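Local coordinates for protein putative laminarinase (Phanerochaete chrysosporium, PDB 2W39) that probably hydrolyses beta-glucans such as laminarin and lichenin, as a secreted family 16 glycoside hydrolase of a white-rot fungus, at residues A85-R90 and I247-T252; P177-N182 and V198-R203; H28-Y33 and D275-N280. One frame throughout, in Å; residues are numbered along the deposited sequence.

Contact 1: residues A85-R90 and I247-T252; sequences AVFDVR and IIINLT
The phenyl ring of Phe87 meets Ile247 and Ile249 along its rim: CZ lies 3.9 Å from Ile247 CG2, and CE1 is 4.2 Å from Ile249 CD1. Both methyl carbons sit near the plane of the ring, so the aromatic edge is set against two aliphatic branches that slide past it in the opposite direction. In Ile247, CG2 is anti to the backbone N while CG1 lies beside that N (chi1 -67°); the two branches therefore diverge, CG2 serving Phe87 and CD1 ending 4.2 Å from Ala85 CB. The small Ala85 is thus met by the longer arm of Ile247. These are contacts across the core of the GH16 beta-sandwich: strand 83-89 belongs to one sheet and strand 246-253 to the other, and the axes of the short segments approach to 10.9 Å and run nearly parallel, 23° apart. Alternation of side chains along each strand turns Ala85, Phe87, Ile247 and Ile249 toward the facing sheet, and apolar residues suit this buried layer. In the second shell, Val294 of strand 288-297 packs on Phe87, and Ile74 of strand 69-76 on Ile249. Backbone hydrogen bonds to Tyr187 and Met189 hold Phe87 and Ala85 within their own sheet.

Contact 2: residues P177-N182 and V198-R203; sequences PSFNAN and VWFFPR
A short helix lies against the end of a sandwich strand here, with the last turn of helix 176-181 meeting strand 195-202 where it runs out at Pro202 and Arg203. The buried part is aromatic. Phe179 CE1 is 3.8 Å from Phe200 CE1, the latter near the plane of the Phe179 ring at its edge, and Phe179 CD1 approaches Phe200 CZ at 4.1 Å. Relative to the Phe200 ring the approach is oblique. The Phe179 ring is carried from the helix toward the strand with CG anti to the backbone N (chi1 173°); phenylalanine suits both positions because a long, flat apolar group can span the space between helix and sheet. Tyr187 of the adjacent strand touches both rings. Nearer the helix end the contact becomes one of plain packing, and the polar groups find partners outside the two segments. Asn182 follows the helix, its side chain lying beside the ring of Pro202, whose exact position is doubtful, while its ND2 hydrogen-bonds to Asn204 OD1. Backbone Asn182 O comes within 3.3 Å of Arg203 CB, a close packing contact. Arg203 then bends at chi2 and chi3 (64° and 55°), which leads its guanidinium away from the helix, into a salt bridge with Asp88 and a cation-pi contact with Trp186; its NE also hydrogen-bonds to Gly183 O. A long, flexible cationic side chain can thus leave its aliphatic base at the helix end and still deliver its charge to the sheet. Helix 176-181, strand 185-191 and strand 195-202 follow one another directly, so the arrangement is that of a helix leading into an antiparallel beta-hairpin and packing against its second strand.

Contact 3: residues H28-Y33 and D275-N280; sequences HGRVNY and DYVNNN
The backbones come nearest at Arg30 and Val277, whose CA atoms are 7.3 Å apart, where an inverse gamma turn centred on Arg30 leads into strand 31-33 and faces helix 273-279. Arg30 joins them through its side chain. CG stands anti to the backbone N (chi1 -176°) and the chain then bends at chi2, bringing the guanidinium side-on to the amide of Asn278. Two donors grip a single oxygen: Arg30 NE lies 2.8 Å from Asn278 OD1 with an N-H...O angle of 157°, and NH2 is 3.0 Å from that same OD1 with a more bent angle of 141°. OD1 is in the guanidinium plane, and the amide and guanidinium planes are steeply inclined. NE meets a lone pair in the carbonyl plane, whereas NH2 approaches from above that plane. Nearer the backbone, Arg30 CG packs on Val277 CG1 at 3.9 Å, and Arg30 O lies 3.8 Å from the same methyl carbon. Arginine suits this place in offering both an aliphatic stem for valine and several N-H groups for a neutral carbonyl; Arg30 NH1 also donates to Gly66 O. A leucine in place of Arg30 would probably leave Asn278 OD1 without the NE and NH2 donors and its amide freer to turn. Further along the helix, Asn280 ND2 hydrogen-bonds to Tyr276 O at 2.9 Å, tying the residue after the helix back to its last turn. Helix 273-279 packs beside the turn that leads into strand 31-33, with Val277 touching Phe253 of strand 246-253 and its carbonyl held by Arg69 of strand 69-76.

The three contacts are nested along the chain: residues 28-33 and 275-280 of contact 3 enclose contact 1, which in turn encloses contact 2. Contact 1 lies near the centre of the molecule, between the two sheets of the sandwich. Contact 2, its centre 13 Å away, shares the sheet of strand 83-89, and Val89 packs on Phe179 between them. Contact 3 is 21 Å from contact 1 on the side of the other sheet, where Tyr33 and Val31 meet Asn250 and Thr252. Contacts 2 and 3 do not touch. Contacts 1 and 3 join distant parts of the chain, whereas contact 2 is local; both reach strand 246-253, whose Asn250 bonds to Trp103 of the sugar pocket.

Contact 1: residues A85-R90 and I247-T252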
loop_
_atom_site.group_PDB
_atom_site.type_symbol
_atom_site.label_atom_id
_atom_site.label_comp_id
_atom_site.label_asym_id
_atom_site.label_seq_id
_atom_site.Cartn_x
_atom_site.Cartn_y
_atom_site.Cartn_z
ATOM N N ALA A 85 7.531 -7.972 6.187
ATOM C CA ALA A 85 7.681 -7.514 4.796
ATOM C C ALA A 85 8.298 -6.125 4.819
ATOM O O ALA A 85 7.839 -5.251 5.557
ATOM C CB ALA A 85 6.316 -7.483 4.076
ATOM N N VAL A 86 9.339 -5.932 4.010
ATOM C CA VAL A 86 10.062 -4.665 3.961
ATOM C C VAL A 86 10.043 -4.140 2.532
ATOM O O VAL A 86 10.470 -4.836 1.607
ATOM C CB VAL A 86 11.527 -4.810 4.434
ATOM C CG1 VAL A 86 12.206 -3.444 4.457
ATOM C CG2 VAL A 86 11.572 -5.466 5.823
ATOM N N PHE A 87 9.582 -2.906 2.368
ATOM C CA PHE A 87 9.411 -2.239 1.079
ATOM C C PHE A 87 10.369 -1.058 1.015
ATOM O O PHE A 87 10.250 -0.131 1.812
ATOM C CB PHE A 87 7.962 -1.709 0.917
ATOM C CG PHE A 87 6.882 -2.763 1.014
ATOM C CD1 PHE A 87 6.216 -3.202 -0.126
ATOM C CD2 PHE A 87 6.521 -3.300 2.243
ATOM C CE1 PHE A 87 5.207 -4.169 -0.034
ATOM C CE2 PHE A 87 5.517 -4.280 2.335
ATOM C CZ PHE A 87 4.870 -4.722 1.201
ATOM N N ASP A 88 11.312 -1.113 0.079
ATOM C CA ASP A 88 12.269 -0.018 -0.150
ATOM C C ASP A 88 11.735 0.740 -1.359
ATOM O O ASP A 88 11.829 0.247 -2.488
ATOM C CB ASP A 88 13.681 -0.577 -0.373
ATOM C CG ASP A 88 14.724 0.494 -0.581
ATOM O OD1 ASP A 88 14.381 1.681 -0.677
ATOM O OD2 ASP A 88 15.910 0.125 -0.665
ATOM N N VAL A 89 11.129 1.900 -1.109
ATOM C CA VAL A 89 10.315 2.588 -2.112
ATOM C C VAL A 89 10.928 3.952 -2.425
ATOM O O VAL A 89 11.025 4.811 -1.553
ATOM C CB VAL A 89 8.879 2.785 -1.605
ATOM C CG1 VAL A 89 8.049 3.495 -2.668
ATOM C CG2 VAL A 89 8.233 1.435 -1.219
ATOM N N ARG A 90 11.346 4.135 -3.671
ATOM C CA ARG A 90 11.936 5.399 -4.124
ATOM C C ARG A 90 10.860 6.451 -4.417
ATOM O O ARG A 90 11.104 7.644 -4.248
ATOM C CB ARG A 90 12.798 5.186 -5.374
ATOM C CG ARG A 90 13.926 4.184 -5.162
ATOM C CD ARG A 90 14.887 4.219 -6.357
ATOM N NE ARG A 90 15.923 3.185 -6.301
ATOM C CZ ARG A 90 15.899 2.042 -6.977
ATOM N NH1 ARG A 90 14.872 1.716 -7.749
ATOM N NH2 ARG A 90 16.919 1.202 -6.864
ATOM N N ILE A 247 0.647 -10.296 -0.760
ATOM C CA ILE A 247 1.062 -8.894 -0.840
ATOM C C ILE A 247 0.562 -8.313 -2.164
ATOM O O ILE A 247 0.715 -8.945 -3.227
ATOM C CB ILE A 247 2.607 -8.785 -0.760
ATOM C CG1 ILE A 247 3.086 -9.209 0.628
ATOM C CG2 ILE A 247 3.092 -7.370 -1.127
ATOM C CD1 ILE A 247 4.591 -9.470 0.746
ATOM N N ILE A 248 -0.071 -7.144 -2.087
ATOM C CA ILE A 248 -0.623 -6.451 -3.254
ATOM C C ILE A 248 -0.042 -5.046 -3.324
ATOM O O ILE A 248 0.056 -4.351 -2.306
ATOM C CB ILE A 248 -2.176 -6.420 -3.219
ATOM C CG1 ILE A 248 -2.720 -7.857 -3.155
ATOM C CG2 ILE A 248 -2.742 -5.666 -4.448
ATOM C CD1 ILE A 248 -4.230 -7.942 -3.014
ATOM N N ILE A 249 0.352 -4.635 -4.527
ATOM C CA ILE A 249 0.788 -3.266 -4.786
ATOM C C ILE A 249 0.022 -2.778 -6.006
ATOM O O ILE A 249 0.026 -3.443 -7.043
ATOM C CB ILE A 249 2.313 -3.151 -5.022
ATOM C CG1 ILE A 249 3.082 -3.796 -3.866
ATOM C CG2 ILE A 249 2.694 -1.687 -5.214
ATOM C CD1 ILE A 249 4.582 -3.976 -4.151
ATOM N N ASN A 250 -0.672 -1.646 -5.882
ATOM C CA ASN A 250 -1.575 -1.212 -6.951
ATOM C C ASN A 250 -1.678 0.287 -7.049
ATOM O O ASN A 250 -1.234 1.021 -6.163
ATOM C CB ASN A 250 -2.989 -1.811 -6.760
ATOM C CG ASN A 250 -3.708 -1.205 -5.582
ATOM O OD1 ASN A 250 -3.448 -1.580 -4.436
ATOM N ND2 ASN A 250 -4.584 -0.231 -5.841
ATOM N N LEU A 251 -2.313 0.719 -8.130
ATOM C CA LEU A 251 -2.698 2.112 -8.286
ATOM C C LEU A 251 -4.067 2.143 -8.953
ATOM O O LEU A 251 -4.214 1.718 -10.100
ATOM C CB LEU A 251 -1.669 2.845 -9.143
ATOM C CG LEU A 251 -2.074 4.253 -9.611
ATOM C CD1 LEU A 251 -2.326 5.199 -8.434
ATOM C CD2 LEU A 251 -1.016 4.813 -10.560
ATOM N N THR A 252 -5.070 2.620 -8.220
ATOM C CA THR A 252 -6.364 2.917 -8.818
ATOM C C THR A 252 -6.573 4.437 -8.866
ATOM O O THR A 252 -5.713 5.206 -8.408
ATOM C CB THR A 252 -7.537 2.142 -8.131
ATOM O OG1 THR A 252 -8.670 2.228 -9.009
ATOM C CG2 THR A 252 -7.887 2.672 -6.750
#

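Contact 2: residues P177-N182 and V198-R203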
loop_
_atom_site.group_PDB
_atom_site.type_symbol
_atom_site.label_atom_id
_atom_site.label_comp_id
_atom_site.label_asym_id
_atom_site.label_seq_id
_atom_site.Cartn_x
_atom_site.Cartn_y
_atom_site.Cartn_z
ATOM N N PRO A 177 3.433 13.688 -2.581
ATOM C CA PRO A 177 4.489 14.572 -3.069
ATOM C C PRO A 177 5.606 14.809 -2.043
ATOM O O PRO A 177 6.779 14.899 -2.432
ATOM C CB PRO A 177 3.725 15.870 -3.371
ATOM C CG PRO A 177 2.360 15.373 -3.810
ATOM C CD PRO A 177 2.080 14.216 -2.860
ATOM N N SER A 178 5.269 14.909 -0.762
ATOM C CA SER A 178 6.301 15.102 0.269
ATOM C C SER A 178 7.275 13.908 0.296
ATOM O O SER A 178 8.498 14.065 0.294
ATOM C CB SER A 178 5.630 15.242 1.629
ATOM O OG SER A 178 6.585 15.404 2.653
ATOM N N PHE A 179 6.730 12.698 0.342
ATOM C CA PHE A 179 7.525 11.469 0.283
ATOM C C PHE A 179 8.392 11.447 -0.971
ATOM O O PHE A 179 9.591 11.143 -0.916
ATOM C CB PHE A 179 6.523 10.317 0.314
ATOM C CG PHE A 179 7.093 8.929 0.105
ATOM C CD1 PHE A 179 7.369 8.094 1.187
ATOM C CD2 PHE A 179 7.204 8.404 -1.181
ATOM C CE1 PHE A 179 7.785 6.777 0.995
ATOM C CE2 PHE A 179 7.614 7.068 -1.385
ATOM C CZ PHE A 179 7.903 6.273 -0.303
ATOM N N ASN A 180 7.791 11.770 -2.114
ATOM C CA ASN A 180 8.531 11.694 -3.365
ATOM C C ASN A 180 9.686 12.694 -3.428
ATOM O O ASN A 180 10.786 12.372 -3.901
ATOM C CB ASN A 180 7.582 11.864 -4.545
ATOM C CG ASN A 180 6.685 10.660 -4.730
ATOM O OD1 ASN A 180 7.038 9.550 -4.307
ATOM N ND2 ASN A 180 5.530 10.856 -5.356
ATOM N N ALA A 181 9.433 13.911 -2.947
ATOM C CA ALA A 181 10.479 14.943 -2.932
ATOM C C ALA A 181 11.672 14.534 -2.069
ATOM O O ALA A 181 12.812 14.957 -2.314
ATOM C CB ALA A 181 9.880 16.245 -2.418
ATOM N N ASN A 182 11.396 13.733 -1.052
ATOM C CA ASN A 182 12.399 13.260 -0.112
ATOM C C ASN A 182 13.090 11.968 -0.564
ATOM O O ASN A 182 13.919 11.434 0.175
ATOM C CB ASN A 182 11.744 13.076 1.262
ATOM C CG ASN A 182 12.744 13.121 2.392
ATOM O OD1 ASN A 182 13.619 13.994 2.436
ATOM N ND2 ASN A 182 12.624 12.182 3.332
ATOM N N VAL A 198 3.671 -1.530 11.920
ATOM C CA VAL A 198 4.246 -0.925 10.725
ATOM C C VAL A 198 5.234 0.147 11.173
ATOM O O VAL A 198 4.919 0.951 12.063
ATOM C CB VAL A 198 3.169 -0.282 9.809
ATOM C CG1 VAL A 198 3.792 0.372 8.590
ATOM C CG2 VAL A 198 2.123 -1.299 9.367
ATOM N N TRP A 199 6.401 0.156 10.528
ATOM C CA TRP A 199 7.367 1.240 10.709
ATOM C C TRP A 199 7.544 1.960 9.379
ATOM O O TRP A 199 7.679 1.309 8.329
ATOM C CB TRP A 199 8.749 0.707 11.078
ATOM C CG TRP A 199 8.913 0.047 12.405
ATOM C CD1 TRP A 199 9.466 0.599 13.527
ATOM C CD2 TRP A 199 8.591 -1.313 12.736
ATOM N NE1 TRP A 199 9.492 -0.331 14.547
ATOM C CE2 TRP A 199 8.961 -1.510 14.087
ATOM C CE3 TRP A 199 8.037 -2.387 12.015
ATOM C CZ2 TRP A 199 8.808 -2.746 14.735
ATOM C CZ3 TRP A 199 7.882 -3.602 12.655
ATOM C CH2 TRP A 199 8.265 -3.773 14.001
ATOM N N PHE A 200 7.604 3.291 9.434
ATOM C CA PHE A 200 8.063 4.083 8.319
ATOM C C PHE A 200 9.361 4.792 8.676
ATOM O O PHE A 200 9.425 5.441 9.712
ATOM C CB PHE A 200 7.039 5.157 7.930
ATOM C CG PHE A 200 7.582 6.103 6.906
ATOM C CD1 PHE A 200 8.011 5.622 5.667
ATOM C CD2 PHE A 200 7.759 7.453 7.199
ATOM C CE1 PHE A 200 8.565 6.474 4.730
ATOM C CE2 PHE A 200 8.336 8.307 6.230
ATOM C CZ PHE A 200 8.716 7.791 5.024
ATOM N N PHE A 201 10.362 4.702 7.798
ATOM C CA PHE A 201 11.600 5.483 7.904
ATOM C C PHE A 201 11.829 6.247 6.615
ATOM O O PHE A 201 11.930 5.643 5.559
ATOM C CB PHE A 201 12.807 4.590 8.195
ATOM C CG PHE A 201 12.754 3.981 9.555
ATOM C CD1 PHE A 201 12.218 2.717 9.743
ATOM C CD2 PHE A 201 13.172 4.702 10.666
ATOM C CE1 PHE A 201 12.117 2.172 11.022
ATOM C CE2 PHE A 201 13.082 4.159 11.928
ATOM C CZ PHE A 201 12.553 2.899 12.107
ATOM N N PRO A 202 11.896 7.587 6.698
ATOM C CA PRO A 202 12.275 8.439 5.566
ATOM C C PRO A 202 13.610 8.041 4.936
ATOM O O PRO A 202 14.509 7.539 5.631
ATOM C CB PRO A 202 12.388 9.826 6.213
ATOM C CG PRO A 202 11.384 9.772 7.342
ATOM C CD PRO A 202 11.562 8.387 7.893
ATOM N N ARG A 203 13.748 8.290 3.636
ATOM C CA ARG A 203 14.988 7.985 2.932
ATOM C C ARG A 203 16.226 8.566 3.608
ATOM O O ARG A 203 17.296 7.933 3.617
ATOM C CB ARG A 203 14.898 8.545 1.514
ATOM C CG ARG A 203 16.128 8.297 0.652
ATOM C CD ARG A 203 16.371 6.817 0.382
ATOM N NE ARG A 203 15.184 6.193 -0.215
ATOM C CZ ARG A 203 15.007 4.891 -0.399
ATOM N NH1 ARG A 203 15.926 4.000 -0.048
ATOM N NH2 ARG A 203 13.881 4.468 -0.959
#

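Contact 3: residues H28-Y33 and D275-N280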
loop_
_atom_site.group_PDB
_atom_site.type_symbol
_atom_site.label_atom_id
_atom_site.label_comp_id
_atom_site.label_asym_id
_atom_site.label_seq_id
_atom_site.Cartn_x
_atom_site.Cartn_y
_atom_site.Cartn_z
ATOM N N HIS A 28 -14.044 0.211 -7.389
ATOM C CA HIS A 28 -14.897 0.965 -8.337
ATOM C C HIS A 28 -14.224 2.207 -8.921
ATOM O O HIS A 28 -14.890 3.191 -9.243
ATOM C CB HIS A 28 -16.248 1.315 -7.691
ATOM C CG HIS A 28 -16.913 0.126 -7.080
ATOM N ND1 HIS A 28 -16.974 -0.066 -5.721
ATOM C CD2 HIS A 28 -17.451 -0.983 -7.640
ATOM C CE1 HIS A 28 -17.583 -1.209 -5.462
ATOM N NE2 HIS A 28 -17.865 -1.794 -6.610
ATOM N N GLY A 29 -12.908 2.159 -9.088
ATOM C CA GLY A 29 -12.173 3.286 -9.624
ATOM C C GLY A 29 -12.263 3.445 -11.131
ATOM O O GLY A 29 -12.751 2.553 -11.846
ATOM N N ARG A 30 -11.791 4.589 -11.615
ATOM C CA ARG A 30 -11.753 4.881 -13.044
ATOM C C ARG A 30 -10.445 4.310 -13.599
ATOM O O ARG A 30 -9.522 5.038 -13.991
ATOM C CB ARG A 30 -11.877 6.380 -13.274
ATOM C CG ARG A 30 -11.948 6.802 -14.727
ATOM C CD ARG A 30 -13.084 6.125 -15.492
ATOM N NE ARG A 30 -13.081 6.586 -16.874
ATOM C CZ ARG A 30 -13.596 5.912 -17.897
ATOM N NH1 ARG A 30 -14.186 4.736 -17.716
ATOM N NH2 ARG A 30 -13.523 6.449 -19.108
ATOM N N VAL A 31 -10.367 2.979 -13.582
ATOM C CA VAL A 31 -9.124 2.259 -13.837
ATOM C C VAL A 31 -9.405 1.067 -14.718
ATOM O O VAL A 31 -10.469 0.449 -14.640
ATOM C CB VAL A 31 -8.463 1.801 -12.495
ATOM C CG1 VAL A 31 -9.256 0.674 -11.803
ATOM C CG2 VAL A 31 -7.015 1.360 -12.724
ATOM N N ASN A 32 -8.433 0.735 -15.561
ATOM C CA ASN A 32 -8.438 -0.506 -16.318
ATOM C C ASN A 32 -7.190 -1.282 -15.920
ATOM O O ASN A 32 -6.081 -0.946 -16.364
ATOM C CB ASN A 32 -8.459 -0.232 -17.819
ATOM C CG ASN A 32 -8.603 -1.500 -18.622
ATOM O OD1 ASN A 32 -9.529 -2.272 -18.414
ATOM N ND2 ASN A 32 -7.676 -1.730 -19.532
ATOM N N TYR A 33 -7.360 -2.273 -15.053
ATOM C CA TYR A 33 -6.239 -3.072 -14.589
ATOM C C TYR A 33 -5.880 -4.098 -15.657
ATOM O O TYR A 33 -6.683 -4.964 -15.995
ATOM C CB TYR A 33 -6.625 -3.776 -13.305
ATOM C CG TYR A 33 -6.514 -2.956 -12.041
ATOM C CD1 TYR A 33 -5.412 -2.127 -11.798
ATOM C CD2 TYR A 33 -7.482 -3.077 -11.032
ATOM C CE1 TYR A 33 -5.295 -1.419 -10.590
ATOM C CE2 TYR A 33 -7.359 -2.380 -9.830
ATOM C CZ TYR A 33 -6.251 -1.582 -9.605
ATOM O OH TYR A 33 -6.066 -0.909 -8.418
ATOM N N ASP A 275 -13.787 12.839 -14.819
ATOM C CA ASP A 275 -13.467 13.714 -15.933
ATOM C C ASP A 275 -11.978 14.126 -15.918
ATOM O O ASP A 275 -11.345 14.201 -16.972
ATOM C CB ASP A 275 -14.411 14.917 -15.909
ATOM C CG ASP A 275 -14.339 15.748 -17.167
ATOM O OD1 ASP A 275 -14.524 15.193 -18.268
ATOM O OD2 ASP A 275 -14.139 16.974 -17.039
ATOM N N TYR A 276 -11.420 14.360 -14.729
ATOM C CA TYR A 276 -10.016 14.719 -14.582
ATOM C C TYR A 276 -9.121 13.584 -15.069
ATOM O O TYR A 276 -8.189 13.794 -15.845
ATOM C CB TYR A 276 -9.706 15.077 -13.125
ATOM C CG TYR A 276 -8.307 15.608 -12.942
ATOM C CD1 TYR A 276 -8.045 16.969 -13.107
ATOM C CD2 TYR A 276 -7.236 14.755 -12.654
ATOM C CE1 TYR A 276 -6.762 17.477 -12.971
ATOM C CE2 TYR A 276 -5.949 15.258 -12.524
ATOM C CZ TYR A 276 -5.717 16.610 -12.679
ATOM O OH TYR A 276 -4.431 17.094 -12.530
ATOM N N VAL A 277 -9.428 12.378 -14.601
ATOM C CA VAL A 277 -8.659 11.199 -14.993
ATOM C C VAL A 277 -8.790 10.916 -16.496
ATOM O O VAL A 277 -7.806 10.545 -17.137
ATOM C CB VAL A 277 -9.071 9.990 -14.125
ATOM C CG1 VAL A 277 -8.490 8.675 -14.682
ATOM C CG2 VAL A 277 -8.614 10.211 -12.685
ATOM N N ASN A 278 -9.977 11.113 -17.078
ATOM C CA ASN A 278 -10.142 10.890 -18.510
ATOM C C ASN A 278 -9.280 11.838 -19.338
ATOM O O ASN A 278 -8.665 11.449 -20.323
ATOM C CB ASN A 278 -11.599 11.122 -18.943
ATOM C CG ASN A 278 -12.542 10.013 -18.526
ATOM O OD1 ASN A 278 -12.118 8.944 -18.096
ATOM N ND2 ASN A 278 -13.853 10.269 -18.665
ATOM N N ASN A 279 -9.265 13.105 -18.937
ATOM C CA ASN A 279 -8.874 14.178 -19.849
ATOM C C ASN A 279 -7.489 14.757 -19.649
ATOM O O ASN A 279 -7.054 15.586 -20.454
ATOM C CB ASN A 279 -9.975 15.236 -19.885
ATOM C CG ASN A 279 -11.252 14.672 -20.471
ATOM O OD1 ASN A 279 -12.321 14.743 -19.872
ATOM N ND2 ASN A 279 -11.132 14.068 -21.644
ATOM N N ASN A 280 -6.777 14.280 -18.629
ATOM C CA ASN A 280 -5.468 14.848 -18.306
ATOM C C ASN A 280 -4.353 13.803 -18.232
ATOM O O ASN A 280 -3.722 13.653 -17.190
ATOM C CB ASN A 280 -5.551 15.631 -16.994
ATOM C CG ASN A 280 -6.525 16.786 -17.085
ATOM O OD1 ASN A 280 -6.188 17.864 -17.593
ATOM N ND2 ASN A 280 -7.750 16.562 -16.641
#